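Local structure of Rv3651-like N-terminal domain-containing protein (Mycobacterium tuberculosis, 4Q6U) at the interface of chains A and B. The protein is a triple sensor-domain protein, built from three successive domains, and probably takes part in sensing or signalling. Numbering follows the deposited sequence. Chains: chain A/B, Uncharacterized protein.

Contact 1: the interface of chains A and B. Residues chain A 226-228, 231; chain B 153, 157-158, 161, 321.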
# COMPACT_ATOMS: atom_id res chain seq x y z
N ASP A 226 -1.28 4.43 -2.82
CA ASP A 226 -2.42 3.54 -2.93
C ASP A 226 -2.35 2.52 -1.80
O ASP A 226 -1.52 1.61 -1.83
CB ASP A 226 -2.43 2.87 -4.31
CG ASP A 226 -3.66 2.01 -4.55
OD1 ASP A 226 -4.78 2.43 -4.19
OD2 ASP A 226 -3.49 0.91 -5.12
N ASP A 227 -3.19 2.69 -0.78
CA ASP A 227 -3.14 1.84 0.40
C ASP A 227 -4.49 1.83 1.13
O ASP A 227 -4.72 2.61 2.06
CB ASP A 227 -2.01 2.31 1.34
CG ASP A 227 -1.56 1.23 2.31
OD1 ASP A 227 -2.36 0.30 2.56
OD2 ASP A 227 -0.42 1.32 2.84
N LEU A 228 -5.38 0.95 0.69
CA LEU A 228 -6.69 0.79 1.30
C LEU A 228 -6.54 0.36 2.75
O LEU A 228 -7.19 0.92 3.62
CB LEU A 228 -7.54 -0.23 0.53
CG LEU A 228 -8.89 -0.60 1.14
CD1 LEU A 228 -9.76 0.63 1.39
CD2 LEU A 228 -9.65 -1.59 0.26
N ARG A 231 -5.81 3.11 5.16
CA ARG A 231 -6.96 3.95 5.43
C ARG A 231 -7.88 3.28 6.45
O ARG A 231 -8.48 3.97 7.28
CB ARG A 231 -7.72 4.25 4.13
CG ARG A 231 -6.94 5.18 3.22
CD ARG A 231 -7.58 5.38 1.87
NE ARG A 231 -6.80 6.32 1.07
CZ ARG A 231 -6.93 7.64 1.14
NH1 ARG A 231 -7.83 8.18 1.96
NH2 ARG A 231 -6.18 8.43 0.38
N LEU B 153 -6.62 -7.55 -1.22
CA LEU B 153 -6.74 -6.19 -1.71
C LEU B 153 -6.03 -6.02 -3.06
O LEU B 153 -5.03 -6.68 -3.32
CB LEU B 153 -6.15 -5.20 -0.70
CG LEU B 153 -6.70 -5.31 0.73
CD1 LEU B 153 -6.03 -4.26 1.61
CD2 LEU B 153 -8.19 -5.14 0.74
N GLU B 157 -8.24 -0.27 -5.41
CA GLU B 157 -9.51 -0.74 -4.86
C GLU B 157 -10.18 0.38 -4.04
O GLU B 157 -11.41 0.44 -3.94
CB GLU B 157 -9.31 -2.00 -4.00
CG GLU B 157 -10.64 -2.65 -3.54
CD GLU B 157 -10.51 -4.14 -3.27
OE1 GLU B 157 -9.37 -4.65 -3.26
OE2 GLU B 157 -11.54 -4.81 -3.06
N THR B 158 -9.38 1.27 -3.47
CA THR B 158 -9.90 2.43 -2.76
C THR B 158 -10.80 3.27 -3.67
O THR B 158 -11.86 3.75 -3.26
CB THR B 158 -8.75 3.32 -2.21
OG1 THR B 158 -7.94 2.56 -1.31
CG2 THR B 158 -9.31 4.54 -1.47
N LEU B 161 -14.19 1.51 -4.30
CA LEU B 161 -15.09 1.71 -3.18
C LEU B 161 -15.58 3.15 -3.13
O LEU B 161 -16.74 3.42 -2.85
CB LEU B 161 -14.39 1.32 -1.87
CG LEU B 161 -13.92 -0.13 -1.77
CD1 LEU B 161 -12.91 -0.32 -0.60
CD2 LEU B 161 -15.09 -1.08 -1.62
N LEU B 321 -12.01 7.20 2.58
CA LEU B 321 -11.47 6.64 1.35
C LEU B 321 -10.79 7.73 0.53
O LEU B 321 -9.70 7.54 -0.01
CB LEU B 321 -12.59 5.98 0.53
CG LEU B 321 -13.34 4.83 1.21
CD1 LEU B 321 -14.51 4.33 0.34
CD2 LEU B 321 -12.38 3.70 1.54
O HOH W 1 -6.67 0.93 -2.87
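A water molecule gripped from both chains joins A:Asp226 to B:Thr158. The carboxylate oxygen OD1 of A:Asp226 lies 2.8 Å from the water, and on the other side B:Thr158 holds it with both its backbone N and its hydroxyl OG1, the latter at 2.6 Å. The B:Thr158 torsion (chi1 -59°) sets OG1 beside the backbone N, which lets the first turn of helix 157-165 clasp the water in a two-pronged hold. Beside this polar bridge A:Leu228 inserts its isobutyl group, its CG anti to the backbone N (chi1 174°). Its methyl CD2 packs 3.6 Å from CD1 of B:Leu161 and 3.9 Å from CD2 of B:Leu153, both leucines crossing it at about a right angle, while CD1 turns towards CD2 of B:Leu321. The extended A:Arg231 passes across the methyl CG2 of B:Thr158, and its guanidinium group lays a face under the carbonyl O of B:Leu321. NH1 comes to 2.8 Å of that oxygen, but the oxygen sits over the flat face, away from the line of any N-H, making this a polar face contact and not a hydrogen bond. The patch joins helix 228-235 of one copy to helix 157-165 of the other, and may help hold the pair together.

Contact 2: the interface of chains A and B. Residues chain A 235, 237-238; chain B 294-295, 317.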
# COMPACT_ATOMS: atom_id res chain seq x y z
N GLY A 235 -8.85 4.59 10.23
CA GLY A 235 -10.21 4.68 10.71
C GLY A 235 -10.47 3.91 12.00
O GLY A 235 -11.47 4.14 12.67
N ALA A 237 -8.63 4.13 14.59
CA ALA A 237 -8.06 4.91 15.68
C ALA A 237 -9.16 5.30 16.66
O ALA A 237 -10.30 5.54 16.26
CB ALA A 237 -7.35 6.15 15.15
N GLN A 238 -8.84 5.34 17.95
CA GLN A 238 -9.85 5.61 18.96
C GLN A 238 -9.26 6.61 19.95
O GLN A 238 -8.12 6.45 20.37
CB GLN A 238 -10.27 4.33 19.68
CG GLN A 238 -11.62 4.36 20.36
CD GLN A 238 -12.72 3.79 19.47
OE1 GLN A 238 -13.49 4.53 18.85
NE2 GLN A 238 -12.79 2.47 19.40
N GLY B 294 -14.21 7.57 16.49
CA GLY B 294 -15.09 6.98 17.49
C GLY B 294 -16.02 5.93 16.91
O GLY B 294 -16.86 6.23 16.07
N SER B 295 -15.87 4.69 17.37
CA SER B 295 -16.75 3.63 16.90
C SER B 295 -18.11 3.71 17.57
O SER B 295 -18.28 4.37 18.60
CB SER B 295 -16.13 2.25 17.15
OG SER B 295 -15.94 2.01 18.53
N ASN B 317 -16.97 1.59 12.40
CA ASN B 317 -16.02 2.70 12.34
C ASN B 317 -16.14 3.41 11.00
O ASN B 317 -16.47 2.78 10.00
CB ASN B 317 -14.58 2.22 12.56
CG ASN B 317 -14.31 1.80 14.00
OD1 ASN B 317 -13.80 2.58 14.80
ND2 ASN B 317 -14.66 0.56 14.34
O HOH W 2 -14.23 0.06 18.78
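The loop that follows helix 228-235 of chain A, carrying A:Gln238, meets the B:Gly294-B:Ser295 loop that leads into strand 296-303 of chain B, while the C-terminal end of the helix faces strand 309-320. A:Gln238 shows how one side-chain amide can read both the backbone and the side chain of a single partner. Its carbonyl OE1 accepts a hydrogen bond from the backbone N of B:Ser295 at 2.8 Å; the bond is fairly straight (159° at H), and the donor lies in the carbonyl plane. The other branch of the amide, NE2, is 3.3 Å from the hydroxyl OG of B:Ser295, a weak bond. A water molecule backs it up, standing 2.9 Å from NE2 of A:Gln238 and 2.6 Å from OG of B:Ser295. The glutamine chain leaves its backbone stretched and then bends at chi2 (95°), which brings the amide round to the serine. B:Ser295 answers with OG set between its own backbone N and carbonyl carbon (chi1 63°), on the side where NE2 and the water can be met. CA of B:Gly294 lies beside OE1 of A:Gln238, flanking the hydrogen bond to B:Ser295 N. Nearer the helix, the side chain of B:Asn317 merely borders the carbonyl O of A:Gly235. The site thus adds a small polar clasp between the two copies, and may help fix how their C-terminal domains face each other.

Contact 3: the interface of chains A and B. Residues chain A 154-159; chain B 226, 228, 231.
The carboxylate of B:Asp226 turns one face towards CA of A:Asn156 and the amide oxygen OE1 of A:Gln159, with CA of A:Pro155 at its OD2 edge and a water at OD1, tilted to the opposite face. Although this aspartate is poorly ordered, its OD2 receives a nearly straight hydrogen bond (170° at H) from the backbone N of A:Asn156 at 2.8 Å, arriving on the syn side but 34° out of the carboxylate plane. The water is 2.9 Å from the backbone N of A:Thr158. Two backbone N-H groups at the start of a helix therefore face the carboxylate, one directly and one through water, and the helix dipole would probably favour its negative charge.

Behind this first shell, ND2 of A:Asn156 donates to OE1 of A:Gln159 at 3.1 Å, in the plane of its own amide but from above the glutamine carbonyl. OE2 of A:Glu157 in turn takes the N-H of A:Asn154 at 3.0 Å, bracing the loop. The extended A:Glu157 also rests CG on the methyl CD2 of B:Leu228. In the fold, the chain A residues form the loop entering helix 157-165 and its first turn, while B:Asp226 lies just ahead of helix 228-235.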
# COMPACT_ATOMS: atom_id res chain seq x y z
N ASN A 154 6.03 3.17 5.39
CA ASN A 154 6.96 3.33 4.28
C ASN A 154 7.42 2.00 3.65
O ASN A 154 7.29 0.95 4.27
CB ASN A 154 8.19 4.12 4.78
CG ASN A 154 8.00 5.62 4.62
OD1 ASN A 154 7.95 6.13 3.51
ND2 ASN A 154 7.87 6.31 5.74
N PRO A 155 7.99 2.06 2.43
CA PRO A 155 8.35 0.79 1.78
C PRO A 155 9.46 0.04 2.50
O PRO A 155 10.43 0.63 2.99
CB PRO A 155 8.79 1.23 0.37
CG PRO A 155 9.19 2.64 0.51
CD PRO A 155 8.29 3.22 1.58
N ASN A 156 9.27 -1.28 2.57
CA ASN A 156 10.15 -2.22 3.27
C ASN A 156 10.28 -1.96 4.76
O ASN A 156 11.17 -2.48 5.41
CB ASN A 156 11.54 -2.23 2.63
CG ASN A 156 11.49 -2.72 1.19
OD1 ASN A 156 11.89 -2.01 0.27
ND2 ASN A 156 10.96 -3.92 1.00
N GLU A 157 9.35 -1.19 5.32
CA GLU A 157 9.34 -1.00 6.77
C GLU A 157 9.06 -2.36 7.47
O GLU A 157 9.51 -2.59 8.59
CB GLU A 157 8.29 0.05 7.17
CG GLU A 157 8.24 0.35 8.66
CD GLU A 157 7.60 1.70 8.98
OE1 GLU A 157 7.74 2.18 10.12
OE2 GLU A 157 6.95 2.28 8.09
N THR A 158 8.33 -3.23 6.79
CA THR A 158 8.11 -4.59 7.27
C THR A 158 9.43 -5.30 7.56
O THR A 158 9.58 -5.95 8.60
CB THR A 158 7.28 -5.41 6.26
OG1 THR A 158 5.98 -4.80 6.11
CG2 THR A 158 7.09 -6.83 6.76
N GLN A 159 10.40 -5.14 6.66
CA GLN A 159 11.73 -5.74 6.79
C GLN A 159 12.55 -5.11 7.91
O GLN A 159 13.33 -5.80 8.58
CB GLN A 159 12.52 -5.63 5.48
CG GLN A 159 12.08 -6.62 4.39
CD GLN A 159 10.61 -6.49 4.03
OE1 GLN A 159 10.16 -5.42 3.61
NE2 GLN A 159 9.85 -7.57 4.22
N ASP B 226 4.57 -5.70 -0.66
CA ASP B 226 5.00 -4.95 0.52
C ASP B 226 3.83 -4.14 1.08
O ASP B 226 3.48 -3.09 0.55
CB ASP B 226 6.18 -4.04 0.15
CG ASP B 226 6.72 -3.26 1.33
OD1 ASP B 226 6.91 -3.84 2.43
OD2 ASP B 226 6.97 -2.05 1.16
N LEU B 228 2.54 -3.53 4.98
CA LEU B 228 2.54 -3.67 6.43
C LEU B 228 1.12 -3.47 6.99
O LEU B 228 0.68 -4.21 7.87
CB LEU B 228 3.52 -2.66 7.04
CG LEU B 228 3.66 -2.50 8.56
CD1 LEU B 228 4.03 -3.81 9.23
CD2 LEU B 228 4.75 -1.46 8.82
N ARG B 231 -0.91 -6.55 6.69
CA ARG B 231 -0.51 -7.59 7.63
C ARG B 231 -1.08 -7.29 9.03
O ARG B 231 -1.51 -8.19 9.74
CB ARG B 231 1.01 -7.71 7.66
CG ARG B 231 1.58 -8.31 6.37
CD ARG B 231 3.10 -8.26 6.33
NE ARG B 231 3.63 -8.98 5.17
CZ ARG B 231 3.80 -10.30 5.12
NH1 ARG B 231 3.48 -11.06 6.17
NH2 ARG B 231 4.28 -10.88 4.03
O HOH W 3 6.51 -2.71 4.63

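Contacts 1 and 3 are two-fold relatives, pairing the start of helix 157-165 with residues at and just before helix 228-235 with the chains exchanged; the centres of their C-alpha atoms lie about 17 Å apart. Contact 2 is about 17 Å from contact 1 and 23 Å from contact 3, centre to centre. Helix 228-235 of chain A runs from contact 1 to contact 2, so one element of chain A touches chain B at both its ends. Middle-domain and C-terminal-domain residues thus share the interface, which could couple the sensor domains if this dimer is the biological one.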